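Side-chain contacts in 5'-nucleotidase SurE (Aquifex aeolicus, PDB 2WQK), which probably hydrolyses nucleoside 5'-monophosphates to nucleosides and phosphate, using one divalent metal ion per subunit: residues Y12-P15 against G16-A19; G76-I80 against L81-K85; N237-V240 against M241-I244. All blocks are in the same frame, centred on the assembly; numbering follows the deposited sequence. Where two conformers were deposited one is given.

Contact 1 of 3, residues Y12-P15 against G16-A19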
loop_
_atom_site.group_PDB
_atom_site.type_symbol
_atom_site.label_atom_id
_atom_site.label_comp_id
_atom_site.label_asym_id
_atom_site.label_seq_id
_atom_site.Cartn_x
_atom_site.Cartn_y
_atom_site.Cartn_z
ATOM N N TYR A 12 -3.102 -16.952 -6.577
ATOM C CA TYR A 12 -3.469 -18.158 -7.339
ATOM C C TYR A 12 -2.306 -19.088 -7.578
ATOM O O TYR A 12 -2.499 -20.274 -7.871
ATOM C CB TYR A 12 -4.116 -17.792 -8.660
ATOM C CG TYR A 12 -3.167 -17.192 -9.680
ATOM C CD1 TYR A 12 -2.369 -18.016 -10.484
ATOM C CD2 TYR A 12 -3.075 -15.815 -9.855
ATOM C CE1 TYR A 12 -1.520 -17.481 -11.409
ATOM C CE2 TYR A 12 -2.219 -15.273 -10.795
ATOM C CZ TYR A 12 -1.445 -16.107 -11.557
ATOM O OH TYR A 12 -0.611 -15.571 -12.496
ATOM N N PHE A 13 -1.105 -18.545 -7.506
ATOM C CA PHE A 13 0.140 -19.302 -7.798
ATOM C C PHE A 13 0.753 -20.002 -6.565
ATOM O O PHE A 13 1.771 -20.714 -6.658
ATOM C CB PHE A 13 1.185 -18.334 -8.405
ATOM C CG PHE A 13 1.345 -17.090 -7.599
ATOM C CD1 PHE A 13 2.112 -17.106 -6.462
ATOM C CD2 PHE A 13 0.650 -15.924 -7.928
ATOM C CE1 PHE A 13 2.206 -15.947 -5.646
ATOM C CE2 PHE A 13 0.736 -14.799 -7.133
ATOM C CZ PHE A 13 1.515 -14.810 -6.007
ATOM N N SER A 14 0.152 -19.793 -5.386
ATOM C CA SER A 14 0.776 -20.269 -4.175
ATOM C C SER A 14 0.729 -21.798 -4.112
ATOM O O SER A 14 -0.217 -22.428 -4.619
ATOM C CB SER A 14 0.084 -19.681 -2.941
ATOM O OG SER A 14 -1.104 -20.384 -2.633
ATOM N N PRO A 15 1.756 -22.402 -3.508
ATOM C CA PRO A 15 1.745 -23.868 -3.412
ATOM C C PRO A 15 0.554 -24.423 -2.588
ATOM O O PRO A 15 0.087 -25.530 -2.799
ATOM C CB PRO A 15 3.066 -24.190 -2.716
ATOM C CG PRO A 15 3.441 -22.917 -2.025
ATOM C CD PRO A 15 2.978 -21.817 -2.918
ATOM N N GLY A 16 0.037 -23.645 -1.634
ATOM C CA GLY A 16 -1.041 -24.121 -0.784
ATOM C C GLY A 16 -2.352 -24.279 -1.544
ATOM O O GLY A 16 -3.061 -25.249 -1.328
ATOM N N ILE A 17 -2.708 -23.297 -2.363
ATOM C CA ILE A 17 -3.977 -23.358 -3.100
ATOM C C ILE A 17 -3.865 -24.434 -4.183
ATOM O O ILE A 17 -4.807 -25.169 -4.440
ATOM C CB ILE A 17 -4.450 -21.997 -3.673
ATOM C CG1 ILE A 17 -5.911 -22.077 -4.043
ATOM C CG2 ILE A 17 -3.556 -21.449 -4.770
ATOM C CD1 ILE A 17 -6.523 -20.829 -4.567
ATOM N N ASN A 18 -2.690 -24.519 -4.788
ATOM C CA ASN A 18 -2.529 -25.504 -5.877
ATOM C C ASN A 18 -2.523 -26.936 -5.335
ATOM O O ASN A 18 -3.129 -27.834 -5.946
ATOM C CB ASN A 18 -1.337 -25.159 -6.708
ATOM C CG ASN A 18 -1.626 -24.005 -7.626
ATOM O OD1 ASN A 18 -2.304 -24.181 -8.661
ATOM N ND2 ASN A 18 -1.193 -22.778 -7.223
ATOM N N ALA A 19 -1.873 -27.153 -4.188
ATOM C CA ALA A 19 -1.903 -28.484 -3.561
ATOM C C ALA A 19 -3.333 -28.904 -3.249
ATOM O O ALA A 19 -3.734 -30.060 -3.463
ATOM C CB ALA A 19 -1.037 -28.562 -2.285
#

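Contact 2 of 3, residues G76-I80 against L81-K85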
loop_
_atom_site.group_PDB
_atom_site.type_symbol
_atom_site.label_atom_id
_atom_site.label_comp_id
_atom_site.label_asym_id
_atom_site.label_seq_id
_atom_site.Cartn_x
_atom_site.Cartn_y
_atom_site.Cartn_z
ATOM N N GLY A 76 -16.782 -15.257 -7.828
ATOM C CA GLY A 76 -16.876 -16.695 -8.148
ATOM C C GLY A 76 -18.310 -17.186 -8.167
ATOM O O GLY A 76 -18.761 -17.898 -9.084
ATOM N N TYR A 77 -19.067 -16.790 -7.156
ATOM C CA TYR A 77 -20.433 -17.247 -7.038
ATOM C C TYR A 77 -21.335 -16.585 -8.087
ATOM O O TYR A 77 -22.071 -17.265 -8.809
ATOM C CB TYR A 77 -20.948 -16.920 -5.643
ATOM C CG TYR A 77 -22.424 -17.139 -5.435
ATOM C CD1 TYR A 77 -23.011 -18.389 -5.655
ATOM C CD2 TYR A 77 -23.239 -16.121 -4.983
ATOM C CE1 TYR A 77 -24.330 -18.631 -5.412
ATOM C CE2 TYR A 77 -24.584 -16.339 -4.768
ATOM C CZ TYR A 77 -25.137 -17.609 -4.963
ATOM O OH TYR A 77 -26.487 -17.793 -4.727
ATOM N N ARG A 78 -21.277 -15.254 -8.188
ATOM C CA ARG A 78 -22.220 -14.544 -9.048
ATOM C C ARG A 78 -21.858 -14.613 -10.509
ATOM O O ARG A 78 -22.759 -14.677 -11.341
ATOM C CB ARG A 78 -22.388 -13.083 -8.609
ATOM C CG ARG A 78 -22.951 -13.005 -7.244
ATOM C CD ARG A 78 -23.508 -11.624 -6.848
ATOM N NE ARG A 78 -23.910 -11.732 -5.461
ATOM C CZ ARG A 78 -25.112 -12.100 -5.039
ATOM N NH1 ARG A 78 -26.093 -12.363 -5.904
ATOM N NH2 ARG A 78 -25.327 -12.179 -3.726
ATOM N N VAL A 79 -20.580 -14.545 -10.840
ATOM C CA VAL A 79 -20.160 -14.490 -12.266
ATOM C C VAL A 79 -19.795 -15.894 -12.743
ATOM O O VAL A 79 -20.438 -16.432 -13.669
ATOM C CB VAL A 79 -18.995 -13.503 -12.514
ATOM C CG1 VAL A 79 -18.622 -13.461 -13.999
ATOM C CG2 VAL A 79 -19.326 -12.072 -11.954
ATOM N N ILE A 80 -18.812 -16.529 -12.112
ATOM C CA ILE A 80 -18.265 -17.773 -12.679
ATOM C C ILE A 80 -19.303 -18.895 -12.571
ATOM O O ILE A 80 -19.546 -19.621 -13.550
ATOM C CB ILE A 80 -16.941 -18.157 -12.007
ATOM C CG1 ILE A 80 -15.895 -17.025 -12.177
ATOM C CG2 ILE A 80 -16.422 -19.468 -12.581
ATOM C CD1 ILE A 80 -15.682 -16.617 -13.617
ATOM N N LEU A 81 -19.908 -19.038 -11.397
ATOM C CA LEU A 81 -20.930 -20.062 -11.158
ATOM C C LEU A 81 -22.356 -19.644 -11.484
ATOM O O LEU A 81 -23.299 -20.411 -11.241
ATOM C CB LEU A 81 -20.822 -20.574 -9.713
ATOM C CG LEU A 81 -19.479 -21.187 -9.321
ATOM C CD1 LEU A 81 -19.496 -21.535 -7.840
ATOM C CD2 LEU A 81 -19.136 -22.397 -10.232
ATOM N N GLU A 82 -22.520 -18.417 -11.976
ATOM C CA GLU A 82 -23.840 -17.954 -12.415
ATOM C C GLU A 82 -24.913 -18.101 -11.333
ATOM O O GLU A 82 -26.057 -18.490 -11.603
ATOM C CB GLU A 82 -24.249 -18.707 -13.709
ATOM C CG GLU A 82 -23.257 -18.523 -14.840
ATOM C CD GLU A 82 -23.664 -19.218 -16.150
ATOM O OE1 GLU A 82 -24.831 -19.588 -16.297
ATOM O OE2 GLU A 82 -22.807 -19.376 -17.033
ATOM N N GLU A 83 -24.538 -17.807 -10.080
ATOM C CA GLU A 83 -25.462 -17.824 -8.942
ATOM C C GLU A 83 -26.008 -19.217 -8.586
ATOM O O GLU A 83 -27.001 -19.365 -7.855
ATOM C CB GLU A 83 -26.595 -16.804 -9.141
ATOM C CG GLU A 83 -26.171 -15.379 -8.929
ATOM C CD GLU A 83 -27.361 -14.442 -9.034
ATOM O OE1 GLU A 83 -27.581 -13.864 -10.121
ATOM O OE2 GLU A 83 -28.095 -14.345 -8.043
ATOM N N LYS A 84 -25.320 -20.252 -9.057
ATOM C CA LYS A 84 -25.604 -21.611 -8.656
ATOM C C LYS A 84 -24.649 -21.930 -7.511
ATOM O O LYS A 84 -23.436 -21.969 -7.708
ATOM C CB LYS A 84 -25.426 -22.592 -9.826
ATOM C CG LYS A 84 -25.802 -24.038 -9.431
ATOM C CD LYS A 84 -25.822 -24.967 -10.632
ATOM C CE LYS A 84 -26.473 -26.296 -10.300
ATOM N NZ LYS A 84 -25.641 -27.061 -9.346
ATOM N N LYS A 85 -25.197 -22.163 -6.332
ATOM C CA LYS A 85 -24.337 -22.398 -5.181
ATOM C C LYS A 85 -23.533 -23.690 -5.333
ATOM O O LYS A 85 -24.104 -24.760 -5.658
ATOM C CB LYS A 85 -25.131 -22.459 -3.888
ATOM C CG LYS A 85 -25.809 -21.160 -3.543
ATOM C CD LYS A 85 -26.583 -21.299 -2.269
ATOM C CE LYS A 85 -27.206 -19.977 -1.856
ATOM N NZ LYS A 85 -28.374 -19.622 -2.696
HETATM O O HOH W 1 -28.528 -19.513 -5.446
HETATM O O HOH W 2 -27.816 -15.138 -5.604
#

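Contact 3 of 3, residues N237-V240 against M241-I244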
loop_
_atom_site.group_PDB
_atom_site.type_symbol
_atom_site.label_atom_id
_atom_site.label_comp_id
_atom_site.label_asym_id
_atom_site.label_seq_id
_atom_site.Cartn_x
_atom_site.Cartn_y
_atom_site.Cartn_z
ATOM N N ASN A 237 -23.837 -11.413 20.935
ATOM C CA ASN A 237 -23.976 -12.140 22.185
ATOM C C ASN A 237 -25.396 -12.031 22.703
ATOM O O ASN A 237 -25.701 -11.144 23.499
ATOM C CB ASN A 237 -22.930 -11.655 23.203
ATOM C CG ASN A 237 -22.846 -12.571 24.407
ATOM O OD1 ASN A 237 -23.781 -13.380 24.669
ATOM N ND2 ASN A 237 -21.739 -12.464 25.159
ATOM N N TYR A 238 -26.282 -12.892 22.182
ATOM C CA TYR A 238 -27.727 -12.792 22.534
ATOM C C TYR A 238 -28.029 -12.928 24.033
ATOM O O TYR A 238 -28.927 -12.256 24.573
ATOM C CB TYR A 238 -28.538 -13.855 21.759
ATOM C CG TYR A 238 -28.585 -13.577 20.302
ATOM C CD1 TYR A 238 -29.463 -12.638 19.799
ATOM C CD2 TYR A 238 -27.748 -14.251 19.390
ATOM C CE1 TYR A 238 -29.491 -12.344 18.471
ATOM C CE2 TYR A 238 -27.779 -13.964 18.045
ATOM C CZ TYR A 238 -28.652 -13.008 17.577
ATOM O OH TYR A 238 -28.697 -12.683 16.249
ATOM N N LYS A 239 -27.300 -13.812 24.704
ATOM C CA LYS A 239 -27.563 -14.122 26.100
ATOM C C LYS A 239 -27.514 -12.852 26.952
ATOM O O LYS A 239 -28.339 -12.682 27.871
ATOM C CB LYS A 239 -26.518 -15.123 26.626
ATOM C CG LYS A 239 -26.558 -15.303 28.160
ATOM C CD LYS A 239 -25.251 -15.765 28.793
ATOM C CE LYS A 239 -25.335 -15.657 30.326
ATOM N NZ LYS A 239 -25.407 -14.240 30.818
ATOM N N VAL A 240 -26.561 -11.958 26.652
ATOM C CA VAL A 240 -26.326 -10.818 27.519
ATOM C C VAL A 240 -27.067 -9.550 27.166
ATOM O O VAL A 240 -26.892 -8.520 27.847
ATOM C CB VAL A 240 -24.838 -10.485 27.612
ATOM C CG1 VAL A 240 -24.019 -11.725 28.026
ATOM C CG2 VAL A 240 -24.293 -9.875 26.344
ATOM N N MET A 241 -27.926 -9.595 26.149
ATOM C CA MET A 241 -28.655 -8.371 25.794
ATOM C C MET A 241 -29.404 -7.775 26.974
ATOM O O MET A 241 -29.442 -6.541 27.163
ATOM C CB MET A 241 -29.607 -8.642 24.632
ATOM C CG MET A 241 -28.871 -8.819 23.365
ATOM S SD MET A 241 -29.985 -9.247 22.042
ATOM C CE MET A 241 -28.998 -8.729 20.659
ATOM N N LYS A 242 -30.016 -8.632 27.771
ATOM C CA LYS A 242 -30.808 -8.175 28.917
ATOM C C LYS A 242 -29.976 -7.361 29.912
ATOM O O LYS A 242 -30.495 -6.452 30.576
ATOM C CB LYS A 242 -31.485 -9.352 29.610
ATOM C CG LYS A 242 -30.538 -10.404 30.210
ATOM C CD LYS A 242 -31.334 -11.550 30.813
ATOM C CE LYS A 242 -30.475 -12.626 31.339
ATOM N NZ LYS A 242 -29.546 -13.242 30.340
ATOM N N SER A 243 -28.671 -7.651 29.968
ATOM C CA SER A 243 -27.782 -7.014 30.924
ATOM C C SER A 243 -27.232 -5.667 30.441
ATOM O O SER A 243 -26.541 -5.002 31.205
ATOM C CB SER A 243 -26.626 -7.941 31.270
ATOM O OG SER A 243 -27.158 -8.987 32.090
ATOM N N ILE A 244 -27.557 -5.254 29.215
ATOM C CA ILE A 244 -27.200 -3.927 28.754
ATOM C C ILE A 244 -28.442 -3.109 28.366
ATOM O O ILE A 244 -28.311 -2.006 27.822
ATOM C CB ILE A 244 -26.157 -3.959 27.631
ATOM C CG1 ILE A 244 -26.635 -4.762 26.433
ATOM C CG2 ILE A 244 -24.803 -4.501 28.171
ATOM C CD1 ILE A 244 -25.845 -4.406 25.174
HETATM O O HOH W 3 -26.856 -11.660 31.078
HETATM O O HOH W 4 -30.718 -11.317 26.991
#

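Contact 1 of 3, residues Y12-P15 against G16-A19
S14 O is gripped twice by N18, whose backbone N reaches it at 3.2 Å and whose side-chain ND2 comes to 2.8 Å. The first bond is the opening i to i+4 link of helix 15-24; the amide donor arrives from above the carbonyl plane, 40° out of it, while S14 O lies in the amide plane. ND2 also donates to Y12 O at 2.9 Å, on a line tilted from both the amide and the carbonyl planes. With CG beside its own backbone N (chi1 -76°), N18 turns its amide back over the helix start, where one NH2 can bind two loop carbonyls. S14 occupies the N-cap: in one of its two conformers S14 OG takes a weak bond from I17 N at 3.3 Å. The methyl I17 CG2 fits between the two polar groups, 3.4 Å from S14 OG and 3.5 Å from Y12 O. One residue further on, A19 N bonds to P15 O at 2.9 Å, and P15 begins the helix with no N-H to offer. F61 packs on Y12 and N18, and the side chain of S14 lies about 4 Å from that of D10, a ligand of the bound sodium ion. The loop after strand 3-7 is thus tied to its helix through carbonyl oxygens, and the two hydrogen bonds from ND2 probably keep the N18 amide from flipping, since OD1 could donate to neither.

Contact 2 of 3, residues G76-I80 against L81-K85
Y77, R78 and E83 meet where helix 69-80 ends, in a wide pi-type turn over 76-80 followed by a type I' beta turn from L81 to K84. Backbone bonds shape this exit. L81 N reaches back five residues to G76 O at 2.8 Å, nearly along the C=O axis, and E83 N reaches six residues back to Y77 O, also at 2.8 Å. E82 N adds a weak bond to V79 O. E82 and E83 both take positive phi, as the centre of a type I' turn requires, and this folds the chain back over Y77.

The apolar contacts gather on the Y77 ring. E83 CA lies over one face, offset toward the rim, in a CH-pi contact of 4.1 Å to the ring centroid. In one of its two conformers K85 crosses the ring obliquely, its CG 3.5 Å from Y77 CE1. Y77 CG stands anti to its N (chi1 171°), which carries the ring along the returning loop. Y77 also packs on L118, while I80 and L81 rest on V31 of the central sheet.

The salt bridge is long: R78 NH1 stands 3.5 Å from E83 OE2, at the guanidinium edge, with the two planes 54° apart. The stronger partner of R78 is E187 of the second subunit, bound through NE.

Two waters share the phenol oxygen of Y77, and each goes on to E83. With a leucine in place of Y77, both waters would probably lose their common partner and the loop its aromatic support. Water 1 donates to E83 O at 2.9 Å, and water 2 donates to E83 OE2 at 2.6 Å.

Contact 3 of 3, residues N237-V240 against M241-I244
The Met-aromatic contact of M241 with Y238 belongs to the C-terminal tail after strand 225-232, which here coils through successive turns against the second subunit. The two side chains run side by side and point the same way. M241 CE is 4.0 Å from Y238 CD1, approaching obliquely, and SD stands 5.3 Å from the ring centroid, again at a slant. M241 CG lies beside its own N (chi1 -72°) and the chain beyond it is extended, which carries the sulfur past Y238 O toward the ring. Y238 OH is fixed at its far end by a hydrogen bond to D234.

The backbone turns are of the i to i+3 kind. M241 N bonds to Y238 O at 3.3 Å and S243 N to V240 O at 2.9 Å, both donors sitting well above the carbonyl plane, 63° out of it in the first case. K242 adds a side-chain link: its CG sits between the backbone N and the carbonyl carbon (chi1 62°), and with a further bend at the last torsion its NZ turns back to K239 O at 2.8 Å. That same carbonyl accepts from water 4, which in turn takes a bond from K242 N.

Across the subunit boundary, N237 packs on T158, M241 on T178 and I244 on P155, all of the second subunit.

K239 NZ and K242 NZ lie 4.3 Å apart, like charges with water 3 accepting from both, weakly from K239, and hydrogen-bonded to S243 OG as well. K239 also has a salt bridge to E156 of the second subunit. The carboxylate, the carbonyl of K239 and the shared water would together probably offset much of the repulsion between the two ammonium groups.

In the fold
The three contacts follow one another along the chain, each confined to a single continuous stretch, so none nests in or crosses another. Contact 1 closes the loop leaving strand 3-7 onto helix 15-24, close to the metal site. Contact 2 ends helix 69-80 and turns the chain toward strand 88-94, the neighbour of strand 3-7 in the central sheet; the centres of contacts 1 and 2 are about 22 Å apart. Contact 3 comes after the last strand, 225-232, in the tail, on the other side of the chain's centre from contact 1. Contacts 2 and 3, with nearest atoms about 20 Å apart, both reach the second subunit, whereas contact 1 stays within its own chain.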